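Side-chain contacts in phosphoethanolamine N-methyltransferase 1 (Haemonchus contortus, PDB 4KRG), which probably methylates phosphoethanolamine with S-adenosylmethionine as methyl donor, in the phosphocholine biosynthesis of a parasitic nematode: residues A[158-163]-A[190-195]; A[129-134]-A[140-145]. All coordinates share one frame; numbering follows the deposited sequence.

Interaction 1 (A[158-163]-A[190-195]); sequences LRESCS and SLYIKL. With OPE (phosphoric acid mono-(2-amino-ethyl) ester), chain C.
Glu160 on strand 158-161 and Tyr192 on helix 190-195 meet with their side chains crossing at about a right angle. From Glu160 CB, 3.7 Å from Tyr192 CE2, the chain steps to CG, which lies over one face of the phenol ring, displaced toward its rim. CG is 4.1 Å from the ring centroid and 25° off the normal, a CH-pi contact with the aliphatic part of the glutamate. A bend at chi2 (-66°) then turns the carboxylate to the loop after strand 122-126, where OE2 accepts from the backbone N of Leu130 and Met131 and OE1 from that of Met132. Glutamate suits the place because its methylenes can lie on a ring while its oxygens satisfy three buried amides. Cys162 SG comes in at the ring's edge, near its plane, 3.8 Å from Tyr192 CD2, a sulfur-aromatic contact for which a small, polarisable thiol is suited. Tyr192 OH is hydrogen-bonded to Arg187. On the strand's other face, Ser161 OG donates a very short hydrogen bond of 2.5 Å to O2 of the phosphoethanolamine phosphate. Helix 189-198 thus packs through Tyr192 against the end of strand 154-161, with Trp234 of the antiparallel strand 231-240 touching both Glu160 and Tyr192.

Interaction 2 (A[129-134]-A[140-145]); sequences WLMMYL and IEFLLN. With OPE (phosphoric acid mono-(2-amino-ethyl) ester), chain C; SAH (S-adenosyl-L-homocysteine), chain D.
Met131, present as selenomethionine, curls over the ring of Phe142. Its chain is bent at chi2 (-57°) and again at chi3, which folds the terminal methyl back onto one face: CE stands 3.4 Å from Phe142 CD2, offset toward the rim, and makes a CH-pi contact. SE reaches the ring obliquely, 3.5 Å from Phe142 CD2, in a Met-aromatic contact. A flexible, unbranched side chain suits this place, since it can bend to fit a flat partner. With CG anti to the backbone N (chi1 171°), the Phe142 ring swings out from helix 140-145 to the Met131 methyl; nearer the backbone, Leu134 CD1 lies 4.1 Å from Phe142 CB. In this Rossmann-like methyltransferase domain, the loop after strand 122-126 lies beside both phosphoethanolamine and S-adenosylhomocysteine, and its branched leucines face two ways. Leu134 turns its other methyl, CD2, to N6 of S-adenosylhomocysteine, while Leu130 CD1 lies 3.6 Å from N7 of the same adenine and Leu130 CD2 approaches the Phe142 ring. At the start of the loop, Trp129 turns one face to the amine end of phosphoethanolamine, with the ligand CB 3.7 Å above the ring plane and the ligand N also over the face. Tyr133 OH accepts a 3.1 Å hydrogen bond from the same N, which lies at the phenol's edge.

In the fold
Interaction 2 closes before interaction 1 opens, and their centres lie about 11 Å apart in the N-terminal half of the chain. The loop 129-134, which follows strand 122-126, runs beside strand 154-161, the parallel neighbour of that strand, and the two meet directly: Arg159 O and Trp129 N, 2.8 Å apart, probably form a hydrogen bond. Helices 136-149 and 189-198, which supply the second segments, also touch, through Leu143 and Leu195, and Met131 packs on Tyr192. Both interactions reach phosphoethanolamine, but only 129-134 also lines the S-adenosylhomocysteine pocket. Both contacts are buried, so the loop and the strand end that touch phosphoethanolamine lie against these two helices.

Interaction 1 (A[158-163]-A[190-195])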
loop_
_atom_site.group_PDB
_atom_site.type_symbol
_atom_site.label_atom_id
_atom_site.label_comp_id
_atom_site.label_asym_id
_atom_site.label_seq_id
_atom_site.Cartn_x
_atom_site.Cartn_y
_atom_site.Cartn_z
ATOM N N LEU A 158 -9.787 1.185 -1.529
ATOM C CA LEU A 158 -9.723 1.966 -0.303
ATOM C C LEU A 158 -8.482 2.840 -0.336
ATOM O O LEU A 158 -7.484 2.477 -0.933
ATOM C CB LEU A 158 -9.687 1.046 0.908
ATOM C CG LEU A 158 -10.874 0.081 0.987
ATOM C CD1 LEU A 158 -10.386 -1.322 1.299
ATOM C CD2 LEU A 158 -11.860 0.541 2.035
ATOM N N ARG A 159 -8.563 4.002 0.294
ATOM C CA ARG A 159 -7.427 4.901 0.422
ATOM C C ARG A 159 -7.550 5.577 1.772
ATOM O O ARG A 159 -8.592 6.151 2.087
ATOM C CB ARG A 159 -7.448 5.961 -0.676
ATOM C CG ARG A 159 -6.316 6.975 -0.556
ATOM C CD ARG A 159 -6.725 8.248 0.175
ATOM N NE ARG A 159 -5.702 9.280 0.022
ATOM C CZ ARG A 159 -5.613 10.093 -1.027
ATOM N NH1 ARG A 159 -6.492 10.009 -2.021
ATOM N NH2 ARG A 159 -4.644 10.992 -1.081
ATOM N N GLU A 160 -6.500 5.512 2.582
ATOM C CA GLU A 160 -6.593 6.074 3.919
ATOM C C GLU A 160 -5.365 6.893 4.290
ATOM O O GLU A 160 -4.263 6.627 3.809
ATOM C CB GLU A 160 -6.806 4.965 4.954
ATOM C CG GLU A 160 -7.998 4.063 4.690
ATOM C CD GLU A 160 -9.334 4.789 4.810
ATOM O OE1 GLU A 160 -9.398 5.816 5.525
ATOM O OE2 GLU A 160 -10.325 4.332 4.195
ATOM N N SER A 161 -5.562 7.895 5.140
ATOM C CA SER A 161 -4.444 8.599 5.743
ATOM C C SER A 161 -3.890 7.675 6.807
ATOM O O SER A 161 -4.544 7.419 7.826
ATOM C CB SER A 161 -4.897 9.902 6.392
ATOM O OG SER A 161 -5.447 10.771 5.426
ATOM N N CYS A 162 -2.697 7.154 6.569
ATOM C CA CYS A 162 -2.125 6.209 7.509
ATOM C C CYS A 162 -1.132 6.892 8.442
ATOM O O CYS A 162 -0.337 7.720 8.004
ATOM C CB CYS A 162 -1.489 5.032 6.762
ATOM S SG CYS A 162 -2.699 4.022 5.869
ATOM N N SER A 163 -1.228 6.566 9.729
ATOM C CA SER A 163 -0.310 7.042 10.773
ATOM C C SER A 163 -0.343 8.541 11.113
ATOM O O SER A 163 -0.026 8.920 12.239
ATOM C CB SER A 163 1.125 6.592 10.498
ATOM O OG SER A 163 1.240 5.192 10.629
ATOM N N SER A 190 0.075 -1.086 7.518
ATOM C CA SER A 190 0.193 -2.538 7.627
ATOM C C SER A 190 -1.083 -3.195 8.161
ATOM O O SER A 190 -1.394 -4.337 7.817
ATOM C CB SER A 190 1.385 -2.897 8.507
ATOM O OG SER A 190 1.315 -2.207 9.735
ATOM N N LEU A 191 -1.824 -2.469 8.992
ATOM C CA LEU A 191 -3.037 -3.001 9.605
ATOM C C LEU A 191 -4.161 -3.164 8.592
ATOM O O LEU A 191 -4.960 -4.103 8.662
ATOM C CB LEU A 191 -3.499 -2.090 10.738
ATOM C CG LEU A 191 -2.467 -1.895 11.844
ATOM C CD1 LEU A 191 -3.055 -1.105 12.996
ATOM C CD2 LEU A 191 -1.970 -3.236 12.327
ATOM N N TYR A 192 -4.241 -2.227 7.659
ATOM C CA TYR A 192 -5.243 -2.327 6.622
ATOM C C TYR A 192 -4.934 -3.534 5.744
ATOM O O TYR A 192 -5.803 -4.361 5.506
ATOM C CB TYR A 192 -5.296 -1.038 5.816
ATOM C CG TYR A 192 -5.925 0.125 6.551
ATOM C CD1 TYR A 192 -7.248 0.064 6.979
ATOM C CD2 TYR A 192 -5.215 1.297 6.784
ATOM C CE1 TYR A 192 -7.838 1.132 7.630
ATOM C CE2 TYR A 192 -5.801 2.372 7.428
ATOM C CZ TYR A 192 -7.111 2.279 7.848
ATOM O OH TYR A 192 -7.695 3.333 8.499
ATOM N N ILE A 193 -3.687 -3.653 5.296
ATOM C CA ILE A 193 -3.291 -4.774 4.440
ATOM C C ILE A 193 -3.559 -6.116 5.122
ATOM O O ILE A 193 -4.165 -7.006 4.533
ATOM C CB ILE A 193 -1.802 -4.702 4.036
ATOM C CG1 ILE A 193 -1.493 -3.379 3.333
ATOM C CG2 ILE A 193 -1.439 -5.875 3.141
ATOM C CD1 ILE A 193 -0.004 -3.056 3.281
ATOM N N LYS A 194 -3.127 -6.252 6.371
ATOM C CA LYS A 194 -3.309 -7.505 7.101
ATOM C C LYS A 194 -4.779 -7.839 7.335
ATOM O O LYS A 194 -5.177 -8.994 7.212
ATOM C CB LYS A 194 -2.523 -7.499 8.417
ATOM C CG LYS A 194 -1.006 -7.512 8.217
ATOM C CD LYS A 194 -0.241 -7.734 9.517
ATOM C CE LYS A 194 -0.320 -9.179 9.987
ATOM N NZ LYS A 194 0.204 -10.123 8.965
ATOM N N LEU A 195 -5.586 -6.834 7.659
ATOM C CA LEU A 195 -7.016 -7.073 7.861
ATOM C C LEU A 195 -7.649 -7.603 6.587
ATOM O O LEU A 195 -8.385 -8.573 6.615
ATOM C CB LEU A 195 -7.735 -5.803 8.316
ATOM C CG LEU A 195 -9.260 -5.935 8.412
ATOM C CD1 LEU A 195 -9.643 -7.093 9.320
ATOM C CD2 LEU A 195 -9.892 -4.650 8.901
HETATM C CA OPE C . -7.945 14.268 4.669
HETATM C CB OPE C . -9.268 14.538 4.031
HETATM O O1 OPE C . -5.980 15.335 6.476
HETATM O O2 OPE C . -5.817 12.892 6.598
HETATM O O3 OPE C . -7.101 14.109 8.355
HETATM O O4 OPE C . -7.985 13.958 6.013
HETATM N N OPE C . -10.306 13.561 4.231
HETATM P P OPE C . -6.702 14.075 6.896
#

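Interaction 2 (A[129-134]-A[140-145])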
loop_
_atom_site.group_PDB
_atom_site.type_symbol
_atom_site.label_atom_id
_atom_site.label_comp_id
_atom_site.label_asym_id
_atom_site.label_seq_id
_atom_site.Cartn_x
_atom_site.Cartn_y
_atom_site.Cartn_z
ATOM N N TRP A 129 -10.677 7.897 1.651
ATOM C CA TRP A 129 -10.737 8.543 2.974
ATOM C C TRP A 129 -12.021 8.222 3.769
ATOM O O TRP A 129 -12.825 9.116 4.024
ATOM C CB TRP A 129 -10.610 10.070 2.861
ATOM C CG TRP A 129 -9.260 10.620 2.504
ATOM C CD1 TRP A 129 -8.040 10.217 2.979
ATOM C CD2 TRP A 129 -9.010 11.700 1.607
ATOM N NE1 TRP A 129 -7.040 10.991 2.427
ATOM C CE2 TRP A 129 -7.608 11.908 1.579
ATOM C CE3 TRP A 129 -9.824 12.521 0.819
ATOM C CZ2 TRP A 129 -7.017 12.897 0.798
ATOM C CZ3 TRP A 129 -9.238 13.499 0.045
ATOM C CH2 TRP A 129 -7.846 13.681 0.039
ATOM N N LEU A 130 -12.206 6.970 4.182
ATOM C CA LEU A 130 -13.424 6.606 4.913
ATOM C C LEU A 130 -13.202 5.750 6.166
ATOM O O LEU A 130 -13.784 6.029 7.215
ATOM C CB LEU A 130 -14.441 5.929 3.992
ATOM C CG LEU A 130 -15.782 5.585 4.652
ATOM C CD1 LEU A 130 -16.509 6.849 5.108
ATOM C CD2 LEU A 130 -16.659 4.764 3.717
HETATM N N MSE A 131 -12.371 4.716 6.058
HETATM C CA MSE A 131 -12.114 3.829 7.199
HETATM C C MSE A 131 -11.584 4.589 8.417
HETATM O O MSE A 131 -11.864 4.230 9.558
HETATM C CB MSE A 131 -11.126 2.715 6.831
HETATM C CG MSE A 131 -11.533 1.810 5.677
HETATM SE SE MSE A 131 -13.252 0.918 5.957
HETATM C CE MSE A 131 -14.380 2.234 5.034
HETATM N N MSE A 132 -10.815 5.641 8.159
HETATM C CA MSE A 132 -10.244 6.476 9.211
HETATM C C MSE A 132 -11.332 7.201 10.008
HETATM O O MSE A 132 -11.061 7.732 11.084
HETATM C CB MSE A 132 -9.300 7.498 8.585
HETATM C CG MSE A 132 -9.999 8.335 7.539
HETATM SE SE MSE A 132 -8.806 9.160 6.226
HETATM C CE MSE A 132 -8.187 10.671 7.296
ATOM N N TYR A 133 -12.555 7.228 9.475
ATOM C CA TYR A 133 -13.686 7.843 10.170
ATOM C C TYR A 133 -14.639 6.794 10.753
ATOM O O TYR A 133 -15.768 7.114 11.132
ATOM C CB TYR A 133 -14.442 8.812 9.248
ATOM C CG TYR A 133 -13.577 9.914 8.677
ATOM C CD1 TYR A 133 -13.004 10.870 9.504
ATOM C CD2 TYR A 133 -13.344 10.008 7.308
ATOM C CE1 TYR A 133 -12.208 11.879 8.986
ATOM C CE2 TYR A 133 -12.551 11.020 6.780
ATOM C CZ TYR A 133 -11.988 11.950 7.628
ATOM O OH TYR A 133 -11.192 12.949 7.122
ATOM N N LEU A 134 -14.175 5.550 10.827
ATOM C CA LEU A 134 -14.930 4.459 11.444
ATOM C C LEU A 134 -14.135 3.854 12.600
ATOM O O LEU A 134 -12.915 3.937 12.612
ATOM C CB LEU A 134 -15.232 3.365 10.420
ATOM C CG LEU A 134 -16.066 3.753 9.200
ATOM C CD1 LEU A 134 -16.276 2.561 8.281
ATOM C CD2 LEU A 134 -17.395 4.318 9.625
ATOM N N ILE A 140 -14.260 -3.434 10.199
ATOM C CA ILE A 140 -14.416 -4.859 9.943
ATOM C C ILE A 140 -15.826 -5.146 9.426
ATOM O O ILE A 140 -16.004 -5.866 8.440
ATOM C CB ILE A 140 -14.122 -5.687 11.208
ATOM C CG1 ILE A 140 -12.664 -5.489 11.628
ATOM C CG2 ILE A 140 -14.399 -7.154 10.956
ATOM C CD1 ILE A 140 -12.373 -5.826 13.078
ATOM N N GLU A 141 -16.819 -4.553 10.079
ATOM C CA GLU A 141 -18.208 -4.726 9.678
ATOM C C GLU A 141 -18.460 -4.141 8.292
ATOM O O GLU A 141 -19.196 -4.717 7.499
ATOM C CB GLU A 141 -19.147 -4.121 10.727
ATOM C CG GLU A 141 -19.116 -4.876 12.053
ATOM C CD GLU A 141 -20.039 -4.284 13.103
ATOM O OE1 GLU A 141 -20.360 -4.993 14.083
ATOM O OE2 GLU A 141 -20.434 -3.108 12.961
ATOM N N PHE A 142 -17.836 -3.007 7.994
ATOM C CA PHE A 142 -17.938 -2.430 6.661
ATOM C C PHE A 142 -17.373 -3.373 5.611
ATOM O O PHE A 142 -17.959 -3.546 4.545
ATOM C CB PHE A 142 -17.223 -1.077 6.571
ATOM C CG PHE A 142 -17.112 -0.556 5.163
ATOM C CD1 PHE A 142 -18.192 0.070 4.555
ATOM C CD2 PHE A 142 -15.943 -0.715 4.439
ATOM C CE1 PHE A 142 -18.100 0.543 3.252
ATOM C CE2 PHE A 142 -15.846 -0.245 3.141
ATOM C CZ PHE A 142 -16.926 0.386 2.547
ATOM N N LEU A 143 -16.231 -3.984 5.913
ATOM C CA LEU A 143 -15.546 -4.830 4.936
ATOM C C LEU A 143 -16.254 -6.156 4.696
ATOM O O LEU A 143 -16.208 -6.697 3.594
ATOM C CB LEU A 143 -14.092 -5.063 5.338
ATOM C CG LEU A 143 -13.209 -3.817 5.255
ATOM C CD1 LEU A 143 -11.864 -4.071 5.911
ATOM C CD2 LEU A 143 -13.027 -3.369 3.812
ATOM N N LEU A 144 -16.908 -6.682 5.726
ATOM C CA LEU A 144 -17.731 -7.875 5.558
ATOM C C LEU A 144 -18.996 -7.561 4.753
ATOM O O LEU A 144 -19.510 -8.413 4.034
ATOM C CB LEU A 144 -18.080 -8.500 6.913
ATOM C CG LEU A 144 -16.913 -9.165 7.663
ATOM C CD1 LEU A 144 -17.298 -9.521 9.086
ATOM C CD2 LEU A 144 -16.440 -10.406 6.930
ATOM N N ASN A 145 -19.489 -6.332 4.869
ATOM C CA ASN A 145 -20.627 -5.887 4.067
ATOM C C ASN A 145 -20.257 -5.716 2.598
ATOM O O ASN A 145 -20.992 -6.145 1.711
ATOM C CB ASN A 145 -21.190 -4.581 4.621
ATOM C CG ASN A 145 -22.391 -4.798 5.514
ATOM O OD1 ASN A 145 -23.220 -5.671 5.255
ATOM N ND2 ASN A 145 -22.489 -4.011 6.577
HETATM C CA OPE C . -7.945 14.268 4.669
HETATM C CB OPE C . -9.268 14.538 4.031
HETATM O O1 OPE C . -5.980 15.335 6.476
HETATM O O2 OPE C . -5.817 12.892 6.598
HETATM O O3 OPE C . -7.101 14.109 8.355
HETATM O O4 OPE C . -7.985 13.958 6.013
HETATM N N OPE C . -10.306 13.561 4.231
HETATM P P OPE C . -6.702 14.075 6.896
HETATM N N SAH D . -14.322 10.600 -0.575
HETATM C CA SAH D . -14.464 12.020 -0.934
HETATM C CB SAH D . -14.624 12.852 0.384
HETATM C CG SAH D . -13.497 12.636 1.393
HETATM S SD SAH D . -13.758 13.395 3.022
HETATM C C SAH D . -13.312 12.485 -1.731
HETATM O O SAH D . -12.200 12.025 -1.519
HETATM O OXT SAH D . -13.419 13.518 -2.355
HETATM C "C5'" SAH D . -14.893 12.282 3.892
HETATM C "C4'" SAH D . -16.218 12.100 3.388
HETATM O "O4'" SAH D . -16.776 10.872 3.928
HETATM C "C3'" SAH D . -17.115 13.190 3.817
HETATM O "O3'" SAH D . -18.009 13.497 2.770
HETATM C "C2'" SAH D . -17.854 12.628 4.938
HETATM O "O2'" SAH D . -19.106 13.241 5.075
HETATM C "C1'" SAH D . -17.975 11.200 4.559
HETATM N N9 SAH D . -18.225 10.280 5.723
HETATM C C8 SAH D . -17.443 10.087 6.794
HETATM N N7 SAH D . -17.972 9.083 7.496
HETATM C C5 SAH D . -19.072 8.637 6.885
HETATM C C6 SAH D . -20.004 7.627 7.172
HETATM N N6 SAH D . -19.892 6.845 8.298
HETATM N N1 SAH D . -21.019 7.439 6.309
HETATM C C2 SAH D . -21.154 8.176 5.213
HETATM N N3 SAH D . -20.278 9.150 4.914
HETATM C C4 SAH D . -19.234 9.398 5.725
#